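Local coordinates for protein aminoglycoside phosphotransferase (Alicyclobacillus acidocaldarius subsp. acidocaldarius, PDB 4PDY) that probably acts as a transferase of the aminoglycoside phosphotransferase family, whose fold resembles that of protein kinases, and is seen here with a bound histidine, at residues 73-84 against 130-141. Numbering follows the deposited sequence. Where two conformers were deposited one is given.
Sequences CLRHAQEQGFTK and TLAQFHEATRSF
The last turns of helices 64-79 and 121-137 (segments 73-79 and 130-137) cross at 95°, with A77 and A137 at the crossing. Their CB methyls touch at 3.8 Å, and with no longer side chain between them the backbones come close. On one flank H76 and F141 lie alongside each other, pointing opposite ways, their rings inclined. The CB of each lies over the other's ring, a reciprocal pair of CH-pi contacts. The edge of the imidazole meets water 1 in its plane, NE2 to water O 2.7 Å; this water donates to R139 O and, weakly, to A137 O. One turn earlier, C73 SG lies 3.6 Å from T138 CG2 and oblique to the rings of F134 and F141. T138, just past the helix, turns OG1 back to F134 O in the last turn; W221 N donates to OG1. In this kinase-like fold, helix 64-79 follows strand 54-60 of the N-terminal sheet, so the crossing joins that part to helix 121-137. Beyond the Schellman motif at G81 the chain turns back along helix 121-137. With CG anti to the backbone N (chi1 -173°), the F82 ring reaches F134; F134 CA sits over one face and K84 N lies 3.7 Å from the plane over the opposite one. K84 bends at chi2 and chi4 over T130 to bring NZ to Q133 OE1 (2.9 Å), the donor tilted 24° from the carbonyl plane. Water 3 links NZ to T130 OG1, which also bonds V239 O; water 2 joins T83 N to Q133 OE1, weakly at the glutamine.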
loop_
_atom_site.group_PDB
_atom_site.type_symbol
_atom_site.label_atom_id
_atom_site.label_comp_id
_atom_site.label_asym_id
_atom_site.label_seq_id
_atom_site.Cartn_x
_atom_site.Cartn_y
_atom_site.Cartn_z
ATOM N N CYS A 73 0.888 19.015 1.592
ATOM C CA CYS A 73 1.965 18.053 1.676
ATOM C C CYS A 73 2.649 17.871 0.336
ATOM O O CYS A 73 3.876 17.906 0.247
ATOM C CB CYS A 73 1.438 16.725 2.196
ATOM S SG CYS A 73 2.759 15.533 2.314
ATOM N N LEU A 74 1.851 17.652 -0.705
ATOM C CA LEU A 74 2.427 17.491 -2.032
ATOM C C LEU A 74 3.104 18.750 -2.524
ATOM O O LEU A 74 4.162 18.667 -3.165
ATOM C CB LEU A 74 1.371 16.961 -2.989
ATOM C CG LEU A 74 1.114 15.460 -2.753
ATOM C CD1 LEU A 74 -0.203 15.026 -3.363
ATOM C CD2 LEU A 74 2.290 14.619 -3.246
ATOM N N ARG A 75 2.548 19.922 -2.251
ATOM C CA ARG A 75 3.235 21.130 -2.684
ATOM C C ARG A 75 4.537 21.321 -1.911
ATOM O O ARG A 75 5.528 21.801 -2.469
ATOM C CB ARG A 75 2.326 22.340 -2.581
ATOM C CG ARG A 75 1.361 22.398 -3.754
ATOM C CD ARG A 75 0.511 23.646 -3.760
ATOM N NE ARG A 75 -0.645 23.528 -4.650
ATOM C CZ ARG A 75 -1.701 24.325 -4.573
ATOM N NH1 ARG A 75 -1.741 25.269 -3.653
ATOM N NH2 ARG A 75 -2.723 24.168 -5.392
ATOM N N HIS A 76 4.554 20.938 -0.631
ATOM C CA HIS A 76 5.816 20.969 0.109
ATOM C C HIS A 76 6.854 20.037 -0.527
ATOM O O HIS A 76 8.006 20.423 -0.791
ATOM C CB HIS A 76 5.586 20.584 1.566
ATOM C CG HIS A 76 6.864 20.411 2.308
ATOM N ND1 HIS A 76 7.468 21.439 2.991
ATOM C CD2 HIS A 76 7.708 19.357 2.386
ATOM C CE1 HIS A 76 8.613 21.016 3.498
ATOM N NE2 HIS A 76 8.787 19.763 3.126
ATOM N N ALA A 77 6.436 18.812 -0.792
ATOM C CA ALA A 77 7.314 17.850 -1.438
ATOM C C ALA A 77 7.861 18.405 -2.766
ATOM O O ALA A 77 9.046 18.289 -3.078
ATOM C CB ALA A 77 6.569 16.536 -1.653
ATOM N N GLN A 78 6.986 19.043 -3.526
ATOM C CA GLN A 78 7.396 19.625 -4.786
ATOM C C GLN A 78 8.463 20.717 -4.653
ATOM O O GLN A 78 9.384 20.806 -5.479
ATOM C CB GLN A 78 6.187 20.206 -5.453
ATOM C CG GLN A 78 6.548 21.018 -6.657
ATOM C CD GLN A 78 5.311 21.504 -7.284
ATOM O OE1 GLN A 78 4.533 22.246 -6.654
ATOM N NE2 GLN A 78 5.053 21.043 -8.492
ATOM N N GLU A 79 8.329 21.568 -3.630
ATOM C CA GLU A 79 9.342 22.602 -3.352
ATOM C C GLU A 79 10.694 21.978 -2.997
ATOM O O GLU A 79 11.727 22.634 -3.105
ATOM C CB GLU A 79 8.896 23.568 -2.223
ATOM C CG GLU A 79 7.998 24.717 -2.676
ATOM C CD GLU A 79 8.236 26.032 -1.910
ATOM O OE1 GLU A 79 9.058 26.056 -0.960
ATOM O OE2 GLU A 79 7.608 27.061 -2.264
ATOM N N GLN A 80 10.671 20.720 -2.557
ATOM C CA GLN A 80 11.882 19.939 -2.308
ATOM C C GLN A 80 12.339 19.110 -3.517
ATOM O O GLN A 80 13.307 18.357 -3.409
ATOM C CB GLN A 80 11.650 18.996 -1.122
ATOM C CG GLN A 80 11.281 19.712 0.168
ATOM C CD GLN A 80 12.365 20.661 0.615
ATOM O OE1 GLN A 80 12.131 21.850 0.801
ATOM N NE2 GLN A 80 13.564 20.139 0.778
ATOM N N GLY A 81 11.649 19.219 -4.660
ATOM C CA GLY A 81 12.077 18.537 -5.879
ATOM C C GLY A 81 11.214 17.366 -6.311
ATOM O O GLY A 81 11.448 16.783 -7.364
ATOM N N PHE A 82 10.211 17.003 -5.516
ATOM C CA PHE A 82 9.413 15.822 -5.822
ATOM C C PHE A 82 8.517 16.073 -7.047
ATOM O O PHE A 82 7.800 17.063 -7.097
ATOM C CB PHE A 82 8.529 15.486 -4.637
ATOM C CG PHE A 82 7.780 14.187 -4.762
ATOM C CD1 PHE A 82 8.440 12.983 -4.898
ATOM C CD2 PHE A 82 6.382 14.175 -4.758
ATOM C CE1 PHE A 82 7.744 11.802 -4.970
ATOM C CE2 PHE A 82 5.688 12.985 -4.821
ATOM C CZ PHE A 82 6.365 11.804 -4.952
ATOM N N THR A 83 8.516 15.111 -7.961
ATOM C CA THR A 83 7.760 15.223 -9.213
ATOM C C THR A 83 6.751 14.098 -9.398
ATOM O O THR A 83 5.932 14.171 -10.310
ATOM C CB THR A 83 8.698 15.138 -10.454
ATOM O OG1 THR A 83 9.235 13.795 -10.558
ATOM C CG2 THR A 83 9.808 16.132 -10.345
ATOM N N LYS A 84 6.762 13.088 -8.537
ATOM C CA LYS A 84 6.135 11.806 -8.856
ATOM C C LYS A 84 4.705 11.703 -8.367
ATOM O O LYS A 84 4.334 10.750 -7.673
ATOM C CB LYS A 84 6.962 10.633 -8.305
ATOM C CG LYS A 84 8.440 10.670 -8.686
ATOM C CD LYS A 84 8.648 10.390 -10.175
ATOM C CE LYS A 84 10.106 10.466 -10.564
ATOM N NZ LYS A 84 11.013 9.505 -9.869
ATOM N N THR A 130 10.303 6.130 -6.210
ATOM C CA THR A 130 9.302 7.158 -6.019
ATOM C C THR A 130 8.839 7.243 -4.547
ATOM O O THR A 130 8.711 8.350 -4.002
ATOM C CB THR A 130 8.122 6.906 -6.981
ATOM O OG1 THR A 130 8.560 7.219 -8.310
ATOM C CG2 THR A 130 6.906 7.704 -6.602
ATOM N N LEU A 131 8.537 6.091 -3.954
ATOM C CA LEU A 131 8.128 6.084 -2.547
ATOM C C LEU A 131 9.213 6.689 -1.637
ATOM O O LEU A 131 8.909 7.458 -0.723
ATOM C CB LEU A 131 7.799 4.661 -2.111
ATOM C CG LEU A 131 6.503 4.074 -2.698
ATOM C CD1 LEU A 131 6.503 2.566 -2.466
ATOM C CD2 LEU A 131 5.255 4.735 -2.123
ATOM N N ALA A 132 10.460 6.336 -1.900
ATOM C CA ALA A 132 11.576 6.877 -1.137
ATOM C C ALA A 132 11.697 8.380 -1.314
ATOM O O ALA A 132 11.965 9.126 -0.379
ATOM C CB ALA A 132 12.845 6.179 -1.542
ATOM N N GLN A 133 11.513 8.843 -2.550
ATOM C CA GLN A 133 11.557 10.276 -2.824
ATOM C C GLN A 133 10.451 11.016 -2.085
ATOM O O GLN A 133 10.664 12.114 -1.578
ATOM C CB GLN A 133 11.466 10.556 -4.332
ATOM C CG GLN A 133 12.699 10.153 -5.106
ATOM C CD GLN A 133 12.575 10.431 -6.581
ATOM O OE1 GLN A 133 11.480 10.272 -7.159
ATOM N NE2 GLN A 133 13.657 10.912 -7.195
ATOM N N PHE A 134 9.255 10.440 -2.066
ATOM C CA PHE A 134 8.147 11.060 -1.342
ATOM C C PHE A 134 8.458 11.184 0.155
ATOM O O PHE A 134 8.226 12.221 0.756
ATOM C CB PHE A 134 6.863 10.254 -1.568
ATOM C CG PHE A 134 5.663 10.777 -0.809
ATOM C CD1 PHE A 134 5.185 12.054 -1.024
ATOM C CD2 PHE A 134 5.016 9.985 0.119
ATOM C CE1 PHE A 134 4.091 12.531 -0.334
ATOM C CE2 PHE A 134 3.919 10.441 0.803
ATOM C CZ PHE A 134 3.467 11.731 0.596
ATOM N N HIS A 135 9.009 10.120 0.709
ATOM C CA HIS A 135 9.319 10.102 2.136
ATOM C C HIS A 135 10.371 11.146 2.457
ATOM O O HIS A 135 10.232 11.899 3.428
ATOM C CB HIS A 135 9.767 8.712 2.548
ATOM C CG HIS A 135 9.767 8.510 4.030
ATOM N ND1 HIS A 135 8.652 8.103 4.720
ATOM C CD2 HIS A 135 10.744 8.679 4.950
ATOM C CE1 HIS A 135 8.941 8.022 6.008
ATOM N NE2 HIS A 135 10.202 8.373 6.170
ATOM N N GLU A 136 11.394 11.229 1.615
ATOM C CA GLU A 136 12.480 12.184 1.823
ATOM C C GLU A 136 11.984 13.622 1.698
ATOM O O GLU A 136 12.323 14.497 2.496
ATOM C CB GLU A 136 13.609 11.907 0.832
ATOM C CG GLU A 136 14.802 12.846 0.918
ATOM C CD GLU A 136 15.692 12.609 2.134
ATOM O OE1 GLU A 136 15.476 11.630 2.883
ATOM O OE2 GLU A 136 16.631 13.404 2.329
ATOM N N ALA A 137 11.198 13.882 0.639
ATOM C CA ALA A 137 10.706 15.231 0.355
ATOM C C ALA A 137 9.719 15.769 1.384
ATOM O O ALA A 137 9.406 16.948 1.356
ATOM C CB ALA A 137 10.071 15.289 -1.034
ATOM N N THR A 138 9.204 14.889 2.241
ATOM C CA THR A 138 8.226 15.278 3.252
ATOM C C THR A 138 8.758 15.200 4.686
ATOM O O THR A 138 8.001 15.335 5.644
ATOM C CB THR A 138 6.938 14.445 3.136
ATOM O OG1 THR A 138 7.243 13.051 3.218
ATOM C CG2 THR A 138 6.227 14.736 1.811
ATOM N N ARG A 139 10.062 14.987 4.820
ATOM C CA ARG A 139 10.690 14.957 6.144
ATOM C C ARG A 139 10.341 16.239 6.881
ATOM O O ARG A 139 10.343 17.327 6.316
ATOM C CB ARG A 139 12.207 14.864 5.950
ATOM C CG ARG A 139 13.031 14.672 7.200
ATOM C CD ARG A 139 14.476 14.316 6.850
ATOM N NE ARG A 139 14.643 12.888 6.546
ATOM C CZ ARG A 139 15.058 11.955 7.412
ATOM N NH1 ARG A 139 15.360 12.273 8.663
ATOM N NH2 ARG A 139 15.163 10.689 7.031
ATOM N N SER A 140 10.027 16.103 8.163
ATOM C CA SER A 140 9.742 17.251 9.006
ATOM C C SER A 140 8.443 17.998 8.674
ATOM O O SER A 140 8.153 18.997 9.334
ATOM C CB SER A 140 10.914 18.254 9.017
ATOM O OG SER A 140 12.100 17.665 9.537
ATOM N N PHE A 141 7.652 17.528 7.697
ATOM C CA PHE A 141 6.433 18.241 7.305
ATOM C C PHE A 141 5.258 17.732 8.120
ATOM O O PHE A 141 4.895 16.560 8.018
ATOM C CB PHE A 141 6.104 18.054 5.815
ATOM C CG PHE A 141 4.854 18.798 5.393
ATOM C CD1 PHE A 141 4.873 20.172 5.250
ATOM C CD2 PHE A 141 3.639 18.144 5.271
ATOM C CE1 PHE A 141 3.720 20.869 4.928
ATOM C CE2 PHE A 141 2.477 18.829 4.960
ATOM C CZ PHE A 141 2.522 20.200 4.771
HETATM O O HOH W 1 11.020 18.350 3.883
HETATM O O HOH W 2 10.865 13.196 -7.654
HETATM O O HOH W 3 10.216 6.655 -10.427
#